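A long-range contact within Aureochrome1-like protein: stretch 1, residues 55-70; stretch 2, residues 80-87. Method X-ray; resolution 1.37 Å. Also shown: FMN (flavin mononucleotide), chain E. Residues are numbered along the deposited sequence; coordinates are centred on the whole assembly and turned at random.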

# COMPACT_ATOMS: atom_id res chain seq x y z
N PHE A 55 1.59 1.10 -9.97
CA PHE A 55 1.89 2.36 -10.66
C PHE A 55 2.84 3.29 -9.92
O PHE A 55 3.41 4.22 -10.48
N LEU A 56 3.00 3.03 -8.62
CA LEU A 56 3.97 3.77 -7.79
C LEU A 56 5.41 3.34 -7.97
O LEU A 56 6.32 3.99 -7.48
N GLN A 57 5.62 2.23 -8.69
CA GLN A 57 6.98 1.69 -8.83
C GLN A 57 7.64 2.19 -10.11
O GLN A 57 6.95 2.54 -11.06
N GLY A 58 8.95 2.17 -10.12
CA GLY A 58 9.70 2.65 -11.29
C GLY A 58 11.07 2.04 -11.33
O GLY A 58 11.38 1.08 -10.61
N PRO A 59 11.94 2.57 -12.20
CA PRO A 59 13.21 1.91 -12.48
C PRO A 59 14.13 1.72 -11.29
O PRO A 59 14.91 0.78 -11.29
N GLU A 60 14.08 2.62 -10.32
CA GLU A 60 14.96 2.45 -9.16
C GLU A 60 14.31 1.72 -8.00
O GLU A 60 14.97 1.49 -7.01
N THR A 61 13.07 1.27 -8.16
CA THR A 61 12.44 0.40 -7.16
C THR A 61 13.09 -0.97 -7.19
O THR A 61 13.30 -1.53 -8.25
N ASP A 62 13.39 -1.53 -6.01
CA ASP A 62 14.08 -2.80 -5.93
C ASP A 62 13.07 -3.93 -6.23
O ASP A 62 12.10 -4.09 -5.50
N PRO A 63 13.29 -4.75 -7.30
CA PRO A 63 12.36 -5.86 -7.55
C PRO A 63 12.28 -6.87 -6.41
O PRO A 63 11.28 -7.56 -6.27
N LYS A 64 13.34 -6.99 -5.62
CA LYS A 64 13.30 -7.89 -4.46
C LYS A 64 12.31 -7.43 -3.40
O LYS A 64 11.69 -8.28 -2.74
N ALA A 65 12.12 -6.12 -3.27
CA ALA A 65 11.12 -5.63 -2.30
C ALA A 65 9.75 -5.97 -2.82
O ALA A 65 8.84 -6.35 -2.08
N VAL A 66 9.54 -5.77 -4.13
CA VAL A 66 8.25 -6.10 -4.72
C VAL A 66 7.95 -7.60 -4.56
O VAL A 66 6.81 -7.99 -4.27
N GLU A 67 8.96 -8.43 -4.70
CA GLU A 67 8.81 -9.87 -4.50
C GLU A 67 8.41 -10.21 -3.07
O GLU A 67 7.58 -11.08 -2.84
N LYS A 68 8.98 -9.50 -2.11
CA LYS A 68 8.53 -9.71 -0.69
C LYS A 68 7.04 -9.40 -0.49
O LYS A 68 6.30 -10.13 0.22
N VAL A 69 6.57 -8.33 -1.13
CA VAL A 69 5.16 -8.00 -1.07
C VAL A 69 4.34 -9.13 -1.72
O VAL A 69 3.32 -9.60 -1.18
N ARG A 70 4.78 -9.55 -2.90
CA ARG A 70 4.08 -10.58 -3.63
C ARG A 70 3.92 -11.84 -2.81
O ARG A 70 2.85 -12.43 -2.77
N THR A 80 5.78 -5.93 6.02
CA THR A 80 6.34 -4.60 6.02
C THR A 80 7.53 -4.62 5.05
O THR A 80 8.43 -5.46 5.18
N VAL A 81 7.55 -3.66 4.14
CA VAL A 81 8.73 -3.46 3.26
C VAL A 81 9.04 -1.97 3.21
O VAL A 81 8.16 -1.11 3.49
N VAL A 82 10.27 -1.66 2.86
CA VAL A 82 10.63 -0.28 2.54
C VAL A 82 11.08 -0.32 1.08
O VAL A 82 11.96 -1.11 0.73
N LEU A 83 10.48 0.53 0.27
CA LEU A 83 10.84 0.56 -1.16
C LEU A 83 10.67 1.94 -1.72
O LEU A 83 9.92 2.77 -1.21
N LEU A 84 11.37 2.18 -2.84
CA LEU A 84 11.30 3.46 -3.51
C LEU A 84 10.06 3.54 -4.38
O LEU A 84 9.79 2.63 -5.16
N ASN A 85 9.31 4.62 -4.22
CA ASN A 85 8.12 4.85 -5.02
C ASN A 85 8.23 6.23 -5.68
O ASN A 85 9.08 7.06 -5.37
N TYR A 86 7.35 6.41 -6.66
CA TYR A 86 7.34 7.55 -7.58
C TYR A 86 5.98 8.25 -7.52
O TYR A 86 4.92 7.60 -7.61
N ARG A 87 6.01 9.58 -7.39
CA ARG A 87 4.80 10.39 -7.47
C ARG A 87 4.42 10.60 -8.93
O ARG A 87 5.19 10.31 -9.85

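Three direct hydrogen bonds tie the 3-10 segment and loop of stretch 1 to the end of the strand. Thr61, with chi1 m, donates from OG1 to Leu84 O at 2.7 Å and accepts from Gly58 N at the same OG1, 2.9 Å away; a hydroxyl suits this place because it can donate and accept at once, bracing the Gly58–Thr61 type I turn while binding the strand. Glu60 N donates to Tyr86 OH (2.8 Å), and Tyr86 N to Leu56 O (2.8 Å).

Tyr86 (chi1 m) starts sideways, but its end comes nearer, bringing the hydroxyl to Glu60 N, and it loses more surface to the other stretch than any other residue. Gly58 CA lies 3.3 Å from Tyr86 CE1, so close that a CB here would clash with the ring; Pro59 CD packs 3.8 Å from Tyr86 CZ. Leu84, pointing toward stretch 1 (chi1 t), brings CD2 3.6 Å from Glu60 CB. Water extends the polar network: one molecule links Glu60 OE1 to Tyr86 OH, another joins Phe55 O to Tyr86 O, and a third accepts from Asp62 N and Leu84 N.

The amides of Gln57 and Asn85, both m at chi1, serve the flavin. Asn85 OD1 accepts from FMN N3 (2.9 Å) while Asn85 ND2 donates to FMN O2 (3.0 Å), a pairing that exploits both ends of a carboxamide. The CA-to-CB bond of Gln57 points away from the strand, and its NE2 also reaches FMN O2, at 3.0 Å.

Farther along, helix and strand meet through aliphatic groups. Val81 (m) and Leu83 (p) point toward the helix; Ala65, small and also pointing toward the strand, lies with its CB 3.8 Å from Leu83 CB. Val69 CG2 meets Val81 CG2 at 3.6 Å, and Lys68 lays its CB 3.8 Å from Val81 CG1 while its charged end leads away.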

# COMPACT_ATOMS: atom_id res chain seq x y z
CB PHE A 55 0.62 3.12 -11.12
CG PHE A 55 -0.24 3.64 -9.99
CD1 PHE A 55 0.09 4.81 -9.33
CD2 PHE A 55 -1.38 2.96 -9.59
CE1 PHE A 55 -0.70 5.27 -8.29
CE2 PHE A 55 -2.15 3.42 -8.53
CZ PHE A 55 -1.80 4.55 -7.87
CB LEU A 56 3.57 3.71 -6.32
CG LEU A 56 2.26 4.37 -5.95
CD1 LEU A 56 2.00 4.19 -4.46
CD2 LEU A 56 2.24 5.85 -6.30
CB GLN A 57 6.91 0.17 -8.83
CG GLN A 57 6.31 -0.39 -7.52
CD GLN A 57 5.85 -1.82 -7.63
OE1 GLN A 57 6.16 -2.54 -8.61
NE2 GLN A 57 5.11 -2.29 -6.60
CB PRO A 59 13.87 2.84 -13.50
CG PRO A 59 12.76 3.51 -14.12
CD PRO A 59 11.67 3.69 -13.13
CB GLU A 60 15.55 3.77 -8.78
CG GLU A 60 16.45 4.27 -9.90
CD GLU A 60 17.36 5.39 -9.51
OE1 GLU A 60 17.11 6.54 -9.94
OE2 GLU A 60 18.35 5.11 -8.83
CB THR A 61 10.94 0.24 -7.48
OG1 THR A 61 10.32 1.52 -7.60
CG2 THR A 61 10.23 -0.57 -6.42
CB ASP A 62 14.64 -2.97 -4.51
CG ASP A 62 15.42 -4.26 -4.33
OD1 ASP A 62 15.51 -5.11 -5.27
OD2 ASP A 62 15.98 -4.50 -3.23
CB PRO A 63 12.89 -6.48 -8.87
CG PRO A 63 14.27 -6.04 -8.92
CD PRO A 63 14.39 -4.71 -8.27
CB LYS A 64 14.71 -8.06 -3.86
CG LYS A 64 15.74 -8.71 -4.80
CD LYS A 64 17.06 -9.00 -4.09
CE LYS A 64 18.14 -8.02 -4.52
NZ LYS A 64 19.42 -8.10 -3.80
CB ALA A 65 11.24 -4.14 -2.10
CB VAL A 66 8.24 -5.65 -6.23
CG1 VAL A 66 6.95 -6.06 -6.92
CG2 VAL A 66 8.41 -4.15 -6.29
CB GLU A 67 10.08 -10.60 -4.89
CG GLU A 67 10.05 -12.10 -4.71
CD GLU A 67 8.99 -12.87 -5.50
OE1 GLU A 67 8.51 -12.41 -6.55
OE2 GLU A 67 8.65 -14.01 -5.08
CB LYS A 68 9.37 -8.85 0.24
CG LYS A 68 10.77 -9.33 0.39
CD LYS A 68 11.48 -8.69 1.56
CE LYS A 68 12.95 -8.99 1.44
NZ LYS A 68 13.74 -8.60 2.63
CB VAL A 69 4.86 -6.64 -1.71
CG1 VAL A 69 3.37 -6.46 -1.85
CG2 VAL A 69 5.51 -5.49 -0.95
CB ARG A 70 4.85 -10.85 -4.93
CG ARG A 70 4.18 -11.72 -5.96
CD ARG A 70 5.11 -11.83 -7.17
NE ARG A 70 5.20 -10.57 -7.93
CZ ARG A 70 6.29 -9.84 -8.24
NH1 ARG A 70 6.11 -8.71 -8.94
NH2 ARG A 70 7.53 -10.18 -7.89
CB THR A 80 6.90 -4.22 7.40
OG1 THR A 80 5.89 -4.41 8.38
CG2 THR A 80 7.35 -2.77 7.44
CB VAL A 81 8.58 -3.98 1.80
CG1 VAL A 81 8.36 -5.48 1.76
CG2 VAL A 81 7.51 -3.22 1.07
CB VAL A 82 11.72 0.29 3.46
CG1 VAL A 82 12.19 1.64 2.96
CG2 VAL A 82 11.13 0.44 4.86
CB LEU A 83 10.07 -0.49 -1.95
CG LEU A 83 8.66 -0.18 -2.42
CD1 LEU A 83 8.10 -1.34 -3.26
CD2 LEU A 83 7.67 0.11 -1.30
CB LEU A 84 12.56 3.66 -4.35
CG LEU A 84 12.78 5.10 -4.82
CD1 LEU A 84 13.25 6.00 -3.68
CD2 LEU A 84 13.78 5.15 -5.99
CB ASN A 85 6.85 4.79 -4.16
CG ASN A 85 6.29 3.41 -3.92
OD1 ASN A 85 5.26 3.33 -3.21
ND2 ASN A 85 6.83 2.34 -4.50
CB TYR A 86 7.54 7.08 -9.03
CG TYR A 86 8.95 6.59 -9.32
CD1 TYR A 86 9.38 5.36 -8.85
CD2 TYR A 86 9.82 7.35 -10.08
CE1 TYR A 86 10.65 4.90 -9.10
CE2 TYR A 86 11.09 6.88 -10.36
CZ TYR A 86 11.51 5.65 -9.85
OH TYR A 86 12.80 5.13 -10.05
CB ARG A 87 5.03 11.75 -6.81
CG ARG A 87 5.42 11.63 -5.34
CD ARG A 87 5.31 12.99 -4.65
NE ARG A 87 5.69 12.94 -3.24
CZ ARG A 87 6.95 12.96 -2.80
NH1 ARG A 87 7.96 13.02 -3.67
NH2 ARG A 87 7.20 12.92 -1.51
N1 FMN E . 3.25 -1.24 -4.07
C2 FMN E . 3.95 -0.09 -3.96
O2 FMN E . 5.02 0.01 -4.61
N3 FMN E . 3.55 0.96 -3.20
C4 FMN E . 2.40 0.91 -2.46
O4 FMN E . 2.10 1.88 -1.71
C4A FMN E . 1.60 -0.26 -2.57
N5 FMN E . 0.43 -0.36 -1.87
C5A FMN E . -0.25 -1.53 -1.93
C6 FMN E . -1.45 -1.68 -1.21
C7 FMN E . -2.17 -2.83 -1.24
C7M FMN E . -3.47 -2.98 -0.41
C8 FMN E . -1.72 -3.95 -2.02
C8M FMN E . -2.49 -5.23 -2.05
C9 FMN E . -0.56 -3.83 -2.74
C9A FMN E . 0.21 -2.67 -2.70
N10 FMN E . 1.38 -2.53 -3.49
C10 FMN E . 2.10 -1.37 -3.37
C1' FMN E . 1.95 -3.66 -4.21
C2' FMN E . 1.48 -3.84 -5.66
O2' FMN E . 0.09 -3.47 -5.73
C3' FMN E . 1.63 -5.30 -6.06
O3' FMN E . 0.95 -6.18 -5.14
C4' FMN E . 3.05 -5.78 -6.20
O4' FMN E . 3.73 -4.87 -7.09
C5' FMN E . 3.10 -7.21 -6.83
O5' FMN E . 2.06 -7.35 -7.86
P FMN E . 2.32 -8.45 -9.01
O1P FMN E . 1.19 -8.33 -9.96
O2P FMN E . 3.63 -8.12 -9.61
O3P FMN E . 2.35 -9.76 -8.25
O HOH W 1 3.86 6.95 -10.03
O HOH W 2 14.59 6.82 -10.89
O HOH W 3 13.35 0.11 -3.60